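Local coordinates for transcriptional regulators (LACI-FAMILY TRANSCRIPTIONAL REGULATORY PROTEIN) (Corynebacterium glutamicum, PDB 3GYB), which probably acts as a LacI-family transcription factor, binding regulatory DNA under the control of a periplasmic-binding-protein-like effector domain, at residues A[121-126]-A[179-184]; A[162-167]-A[192-197]; A[200-205]-A[266-271]. All coordinates share one frame; numbering follows the deposited sequence.

Contact 1 of 3, residues A[121-126]-A[179-184]; sequences IAHLRV and AIFSSN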
# COMPACT_ATOMS: atom_id res chain seq x y z
N ILE A 121 -27.62 9.37 0.18
CA ILE A 121 -26.41 8.57 0.29
C ILE A 121 -26.02 7.96 -1.04
O ILE A 121 -26.87 7.44 -1.77
CB ILE A 121 -26.64 7.43 1.31
CG1 ILE A 121 -26.99 8.03 2.67
CG2 ILE A 121 -25.41 6.54 1.39
CD1 ILE A 121 -27.54 7.03 3.68
N ALA A 122 -24.74 8.04 -1.37
CA ALA A 122 -24.26 7.49 -2.63
C ALA A 122 -23.22 6.40 -2.38
O ALA A 122 -22.52 6.41 -1.37
CB ALA A 122 -23.67 8.59 -3.49
N HIS A 123 -23.12 5.47 -3.33
CA HIS A 123 -22.16 4.37 -3.24
C HIS A 123 -21.18 4.40 -4.40
O HIS A 123 -21.59 4.55 -5.56
CB HIS A 123 -22.91 3.03 -3.26
CG HIS A 123 -22.01 1.83 -3.32
ND1 HIS A 123 -21.14 1.51 -2.30
CD2 HIS A 123 -21.90 0.85 -4.24
CE1 HIS A 123 -20.53 0.37 -2.60
NE2 HIS A 123 -20.97 -0.05 -3.77
N LEU A 124 -19.89 4.29 -4.10
CA LEU A 124 -18.88 4.24 -5.15
C LEU A 124 -18.60 2.76 -5.33
O LEU A 124 -18.04 2.11 -4.45
CB LEU A 124 -17.60 4.97 -4.71
CG LEU A 124 -17.74 6.48 -4.61
CD1 LEU A 124 -16.45 7.09 -4.08
CD2 LEU A 124 -18.06 7.04 -6.00
N ARG A 125 -18.99 2.21 -6.48
CA ARG A 125 -18.81 0.79 -6.69
C ARG A 125 -17.54 0.33 -7.39
O ARG A 125 -16.83 1.12 -8.02
CB ARG A 125 -20.04 0.20 -7.41
CG ARG A 125 -20.38 0.84 -8.73
CD ARG A 125 -21.72 0.32 -9.27
NE ARG A 125 -21.79 -1.14 -9.32
CZ ARG A 125 -22.76 -1.82 -9.93
NH1 ARG A 125 -23.75 -1.18 -10.54
NH2 ARG A 125 -22.73 -3.15 -9.94
N VAL A 126 -17.27 -0.96 -7.25
CA VAL A 126 -16.12 -1.64 -7.84
C VAL A 126 -16.68 -2.87 -8.56
O VAL A 126 -17.64 -3.48 -8.08
CB VAL A 126 -15.13 -2.08 -6.74
CG1 VAL A 126 -14.01 -2.90 -7.35
CG2 VAL A 126 -14.57 -0.85 -6.04
N ALA A 179 -23.34 11.95 1.98
CA ALA A 179 -22.51 10.87 2.49
C ALA A 179 -22.24 9.86 1.40
O ALA A 179 -23.09 9.61 0.55
CB ALA A 179 -23.20 10.19 3.68
N ILE A 180 -21.05 9.27 1.45
CA ILE A 180 -20.65 8.28 0.46
C ILE A 180 -20.15 7.01 1.14
O ILE A 180 -19.34 7.07 2.07
CB ILE A 180 -19.50 8.81 -0.44
CG1 ILE A 180 -20.00 9.99 -1.28
CG2 ILE A 180 -18.97 7.69 -1.32
CD1 ILE A 180 -18.89 10.72 -2.05
N PHE A 181 -20.65 5.86 0.68
CA PHE A 181 -20.17 4.58 1.17
C PHE A 181 -19.31 4.06 0.03
O PHE A 181 -19.82 3.66 -1.02
CB PHE A 181 -21.32 3.60 1.47
CG PHE A 181 -20.89 2.15 1.50
CD1 PHE A 181 -19.67 1.77 2.08
CD2 PHE A 181 -21.70 1.16 0.96
CE1 PHE A 181 -19.27 0.44 2.10
CE2 PHE A 181 -21.30 -0.18 0.98
CZ PHE A 181 -20.09 -0.54 1.55
N SER A 182 -17.99 4.11 0.22
CA SER A 182 -17.05 3.66 -0.79
C SER A 182 -16.87 2.15 -0.68
O SER A 182 -16.67 1.62 0.41
CB SER A 182 -15.70 4.36 -0.58
OG SER A 182 -14.80 4.02 -1.62
N SER A 183 -16.92 1.46 -1.82
CA SER A 183 -16.79 0.01 -1.82
C SER A 183 -15.55 -0.48 -1.09
O SER A 183 -15.56 -1.56 -0.52
CB SER A 183 -16.80 -0.52 -3.26
OG SER A 183 -17.07 -1.91 -3.28
N ASN A 184 -14.49 0.32 -1.11
CA ASN A 184 -13.27 -0.06 -0.40
C ASN A 184 -12.46 1.17 -0.03
O ASN A 184 -12.74 2.28 -0.49
CB ASN A 184 -12.42 -1.02 -1.24
CG ASN A 184 -12.16 -0.48 -2.62
OD1 ASN A 184 -11.57 0.58 -2.78
ND2 ASN A 184 -12.62 -1.21 -3.63
O HOH W 1 -19.22 -1.95 -4.88
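His-123 and Leu-124 both donate to the carbonyl oxygen of Phe-181. Phe-181 O takes the backbone N-H of Leu-124 at 3.1 Å and the ring N-H of His-123 ND1 at 2.8 Å, the two donors arriving from opposite faces of the carbonyl plane. The imidazole bond is bent, with an N-H...O angle of 134°, and the oxygen lies well out of the ring plane. CG of His-123 is anti to the backbone N (chi1 174°), and the imidazole lies beside the Phe-181 ring, both side chains pointing the same way. The rings meet obliquely, planes 38° apart and ND1 3.3 Å from Phe-181 CD2. The other nitrogen, His-123 NE2, is 2.8 Å from a water that also binds Ser-183 OG and accepts from Val-126 N, so the water links the two strand ends, and the imidazole is gripped at both nitrogens, by Phe-181 O at ND1 and by the water at NE2.

Around this core runs a regular parallel ladder: Ala-122 N to Ala-179 O, Phe-181 N to Ala-122 O at 2.8 Å, and Ser-183 N to Leu-124 O at 2.9 Å. On the sheet face opposite the rings, Leu-124 CG packs 3.7 Å from Ile-180 CG2, beneath Thr-167 and Leu-170 of helix 160-173. On the sheet face that carries His-123 and Phe-181, Phe-138 meets the imidazole ring, and Ala-106 and Ala-109 of helix 102-115 touch Phe-181. Past the strand, Asn-184 is the N-cap of helix 185-198, its OD1 bonded to Thr-187, and its side chain touches Asp-212, a magnesium ligand. Adjacent parallel strands sandwiched between helices are characteristic of the Rossmann-like subdomains of periplasmic-binding-protein and LacI-family effector domains.

Contact 2 of 3, residues A[162-167]-A[192-197]; sequences AGYTET and LGAARE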
# COMPACT_ATOMS: atom_id res chain seq x y z
N ALA A 162 -9.44 6.45 -9.92
CA ALA A 162 -10.85 6.36 -10.31
C ALA A 162 -11.75 6.82 -9.18
O ALA A 162 -12.80 7.41 -9.42
CB ALA A 162 -11.19 4.93 -10.71
N GLY A 163 -11.35 6.58 -7.93
CA GLY A 163 -12.17 7.02 -6.83
C GLY A 163 -12.23 8.54 -6.84
O GLY A 163 -13.27 9.14 -6.54
N TYR A 164 -11.12 9.15 -7.21
CA TYR A 164 -11.01 10.60 -7.27
C TYR A 164 -11.90 11.18 -8.36
O TYR A 164 -12.77 11.99 -8.08
CB TYR A 164 -9.55 11.00 -7.52
CG TYR A 164 -9.34 12.49 -7.65
CD1 TYR A 164 -9.61 13.35 -6.59
CD2 TYR A 164 -8.85 13.04 -8.84
CE1 TYR A 164 -9.41 14.72 -6.71
CE2 TYR A 164 -8.64 14.41 -8.96
CZ TYR A 164 -8.92 15.25 -7.89
OH TYR A 164 -8.70 16.61 -8.00
N THR A 165 -11.71 10.74 -9.60
CA THR A 165 -12.50 11.27 -10.70
C THR A 165 -13.97 10.88 -10.64
O THR A 165 -14.84 11.68 -11.00
CB THR A 165 -11.91 10.88 -12.07
OG1 THR A 165 -11.88 9.45 -12.20
CG2 THR A 165 -10.48 11.42 -12.18
N GLU A 166 -14.26 9.67 -10.17
CA GLU A 166 -15.65 9.25 -10.04
C GLU A 166 -16.37 10.08 -8.99
O GLU A 166 -17.55 10.41 -9.14
CB GLU A 166 -15.75 7.77 -9.66
CG GLU A 166 -15.43 6.79 -10.77
CD GLU A 166 -16.41 6.89 -11.92
OE1 GLU A 166 -17.64 6.85 -11.67
OE2 GLU A 166 -15.96 6.99 -13.08
N THR A 167 -15.69 10.42 -7.90
CA THR A 167 -16.32 11.21 -6.85
C THR A 167 -16.56 12.64 -7.33
O THR A 167 -17.62 13.22 -7.07
CB THR A 167 -15.49 11.23 -5.55
OG1 THR A 167 -15.39 9.90 -5.03
CG2 THR A 167 -16.15 12.12 -4.50
N LEU A 192 -11.83 11.11 -0.71
CA LEU A 192 -11.35 12.13 0.23
C LEU A 192 -10.60 13.22 -0.52
O LEU A 192 -10.68 14.40 -0.17
CB LEU A 192 -10.44 11.50 1.29
CG LEU A 192 -11.15 10.62 2.32
CD1 LEU A 192 -10.14 9.78 3.09
CD2 LEU A 192 -11.96 11.51 3.28
N GLY A 193 -9.86 12.83 -1.55
CA GLY A 193 -9.12 13.81 -2.33
C GLY A 193 -10.09 14.69 -3.10
O GLY A 193 -9.87 15.90 -3.24
N ALA A 194 -11.17 14.10 -3.60
CA ALA A 194 -12.17 14.86 -4.35
C ALA A 194 -12.80 15.89 -3.42
O ALA A 194 -12.98 17.05 -3.81
CB ALA A 194 -13.24 13.91 -4.91
N ALA A 195 -13.13 15.48 -2.20
CA ALA A 195 -13.72 16.39 -1.23
C ALA A 195 -12.77 17.56 -0.99
O ALA A 195 -13.18 18.73 -0.95
CB ALA A 195 -14.01 15.66 0.08
N ARG A 196 -11.48 17.26 -0.85
CA ARG A 196 -10.49 18.30 -0.62
C ARG A 196 -10.44 19.27 -1.82
O ARG A 196 -10.41 20.48 -1.65
CB ARG A 196 -9.11 17.69 -0.38
CG ARG A 196 -8.05 18.71 0.02
CD ARG A 196 -6.68 18.10 0.27
NE ARG A 196 -5.76 19.14 0.73
CZ ARG A 196 -4.46 18.96 0.99
NH1 ARG A 196 -3.90 17.76 0.83
NH2 ARG A 196 -3.73 19.97 1.43
N GLU A 197 -10.43 18.72 -3.03
CA GLU A 197 -10.40 19.53 -4.24
C GLU A 197 -11.63 20.43 -4.33
O GLU A 197 -11.56 21.56 -4.82
CB GLU A 197 -10.32 18.63 -5.47
CG GLU A 197 -10.37 19.36 -6.81
CD GLU A 197 -9.30 20.43 -6.95
OE1 GLU A 197 -8.16 20.19 -6.52
OE2 GLU A 197 -9.61 21.50 -7.51
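Tyr-164 reaches across to Gly-193, Ala-194 and Glu-197 from one helix to the next. CG leaves CB anti to the backbone N (chi1 178°), and the ring beyond it meets helix 185-198 edge-on. CD1 lies 3.5 Å from Ala-194 N and CE1 is 3.7 Å from Gly-193 C, both backbone atoms near the ring plane. Gly-193 has no side chain, and here the ring rests directly on helix backbone. At the tip, OH packs 3.4 Å from Glu-197 CG, beside the aliphatic part of that side chain; the carboxylate of Glu-197 instead forms a salt bridge with Arg-220 of the second subunit, which also packs on Tyr-164.

One turn on, Thr-167 CG2 presses on Ala-194 CB at 3.4 Å, tighter than usual for two carbons. Thr-167 OG1 turns back to its own helix and donates to Gly-163 O at 2.7 Å, an oxygen that also accepts Thr-167 N. Small residues let the axes approach to 8.1 Å at a crossing of -47°, a close helix-helix packing on one side of the α/β domain, at its border with the second subunit.

Contact 3 of 3, residues A[200-205]-A[266-271]; sequences LRVPED and RGTCAP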
# COMPACT_ATOMS: atom_id res chain seq x y z
N LEU A 200 -14.77 20.76 0.31
CA LEU A 200 -15.75 20.19 1.23
C LEU A 200 -15.02 19.62 2.43
O LEU A 200 -14.09 18.83 2.28
CB LEU A 200 -16.54 19.08 0.55
CG LEU A 200 -17.41 19.46 -0.65
CD1 LEU A 200 -17.90 18.19 -1.34
CD2 LEU A 200 -18.58 20.31 -0.20
N ARG A 201 -15.44 20.01 3.62
CA ARG A 201 -14.81 19.49 4.82
C ARG A 201 -15.36 18.11 5.12
O ARG A 201 -16.55 17.86 4.98
CB ARG A 201 -15.08 20.41 6.01
CG ARG A 201 -14.52 21.81 5.85
CD ARG A 201 -14.68 22.59 7.14
NE ARG A 201 -13.90 22.00 8.22
CZ ARG A 201 -13.94 22.41 9.49
NH1 ARG A 201 -14.72 23.43 9.83
NH2 ARG A 201 -13.19 21.81 10.41
N VAL A 202 -14.48 17.20 5.51
CA VAL A 202 -14.90 15.85 5.88
C VAL A 202 -14.55 15.74 7.36
O VAL A 202 -13.40 15.91 7.73
CB VAL A 202 -14.12 14.78 5.07
CG1 VAL A 202 -14.48 13.39 5.59
CG2 VAL A 202 -14.47 14.89 3.58
N PRO A 203 -15.53 15.40 8.22
CA PRO A 203 -16.94 15.11 7.95
C PRO A 203 -17.95 16.26 8.04
O PRO A 203 -19.14 16.05 7.81
CB PRO A 203 -17.24 14.05 9.00
CG PRO A 203 -16.53 14.62 10.21
CD PRO A 203 -15.21 15.14 9.63
N GLU A 204 -17.49 17.46 8.36
CA GLU A 204 -18.40 18.60 8.51
C GLU A 204 -19.40 18.79 7.37
O GLU A 204 -20.58 19.08 7.61
CB GLU A 204 -17.62 19.89 8.73
CG GLU A 204 -16.94 20.01 10.09
CD GLU A 204 -15.71 19.14 10.22
OE1 GLU A 204 -15.17 18.69 9.19
OE2 GLU A 204 -15.26 18.91 11.37
N ASP A 205 -18.94 18.65 6.13
CA ASP A 205 -19.82 18.82 4.98
C ASP A 205 -20.20 17.50 4.33
O ASP A 205 -21.35 17.31 3.92
CB ASP A 205 -19.15 19.70 3.92
CG ASP A 205 -18.86 21.10 4.41
OD1 ASP A 205 -19.74 21.68 5.08
OD2 ASP A 205 -17.77 21.62 4.10
N ARG A 266 -13.90 6.28 12.89
CA ARG A 266 -12.76 7.17 12.99
C ARG A 266 -13.24 8.60 12.78
O ARG A 266 -14.23 9.00 13.39
CB ARG A 266 -11.65 6.77 12.01
CG ARG A 266 -11.02 5.42 12.38
CD ARG A 266 -9.61 5.25 11.82
NE ARG A 266 -9.04 3.97 12.25
CZ ARG A 266 -9.15 2.83 11.58
NH1 ARG A 266 -9.80 2.79 10.42
NH2 ARG A 266 -8.64 1.71 12.08
N GLY A 267 -12.60 9.36 11.90
CA GLY A 267 -13.03 10.74 11.76
C GLY A 267 -13.70 11.24 10.50
O GLY A 267 -13.89 12.44 10.35
N THR A 268 -14.09 10.33 9.61
CA THR A 268 -14.68 10.78 8.35
C THR A 268 -16.20 10.77 8.22
O THR A 268 -16.73 11.04 7.15
CB THR A 268 -14.08 10.00 7.18
OG1 THR A 268 -14.25 8.60 7.40
CG2 THR A 268 -12.59 10.31 7.03
N CYS A 269 -16.91 10.47 9.31
CA CYS A 269 -18.37 10.48 9.30
C CYS A 269 -18.86 11.36 10.44
O CYS A 269 -18.18 11.51 11.45
CB CYS A 269 -18.94 9.07 9.47
SG CYS A 269 -18.89 8.03 7.98
N ALA A 270 -20.05 11.94 10.27
CA ALA A 270 -20.64 12.79 11.29
C ALA A 270 -22.15 12.80 11.09
O ALA A 270 -22.64 12.52 9.99
CB ALA A 270 -20.09 14.20 11.19
N PRO A 271 -22.92 13.11 12.15
CA PRO A 271 -24.38 13.14 12.03
C PRO A 271 -24.91 14.28 11.18
O PRO A 271 -24.32 15.36 11.12
CB PRO A 271 -24.83 13.24 13.49
CG PRO A 271 -23.72 14.01 14.13
CD PRO A 271 -22.49 13.37 13.53
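Pro-203 CB stands over the face of the peptide group joining Thr-268 to Cys-269, 3.5 Å from Thr-268 C. CD and CG of the proline both approach Gly-267 O, CD to only 3.1 Å, while CB and CG touch Ala-270 CB, with CB at 3.6 Å. A cis peptide bond precedes the proline. The other flat group, the Arg-201 guanidinium, lies within its own loop: Glu-204 CD sits above one face, offset toward the rim, and Arg-201 NE is 3.7 Å from Glu-204 OE1, a long salt bridge of charges alone.

Beside the proline, Val-202 CG1 rests 3.6 Å from Thr-268 O and 3.8 Å from Thr-268 CB, the two side chains running alongside each other. Thr-268 OG1 is hydrogen-bonded outside the two segments, to Ile-208 O and Thr-225 N. The two loops meet directly by packing alone. The proline turn is held in shape from within: Arg-201 N donates almost straight to Asp-205 OD2 (2.9 Å, 167°), and Asp-205 N returns a bond to Arg-201 O.

The loop 200-205 joins helix 185-198 to strand 207-211, and Val-202 tucks back onto Leu-192 and Ala-195 of that helix. Segment 266-271 follows strand 258-264 near the C-terminus and runs beside the start of strand 207-211, with Thr-268 bonded to Ile-208, Ala-270 N to Ser-207 OG, and Cys-269 packed on Ser-207 and Ile-209.

Overall arrangement
The contacts form a continuous patch on one side of the chain's centre. Contact 1 supplies the sheet and contact 2 the helix pair lying on it, their centres about 12 Å apart; Leu-124 CD1 packs 3.2 Å from Thr-167 OG1. Helix 185-198, which starts after strand 179-182, leads to contact 3, where Ala-195 O and Leu-200 N lie 2.9 Å apart, a probable hydrogen bond, and Leu-192 packs on Val-202 and Thr-268. The nearest atoms of contacts 1 and 3 are about 6 Å apart. Contact 1 comes near the magnesium site of Asp-212, Asp-229 and Ser-231: the Asn-184 side chain is about 4 Å from that of Asp-212 and about 10 Å from the ion.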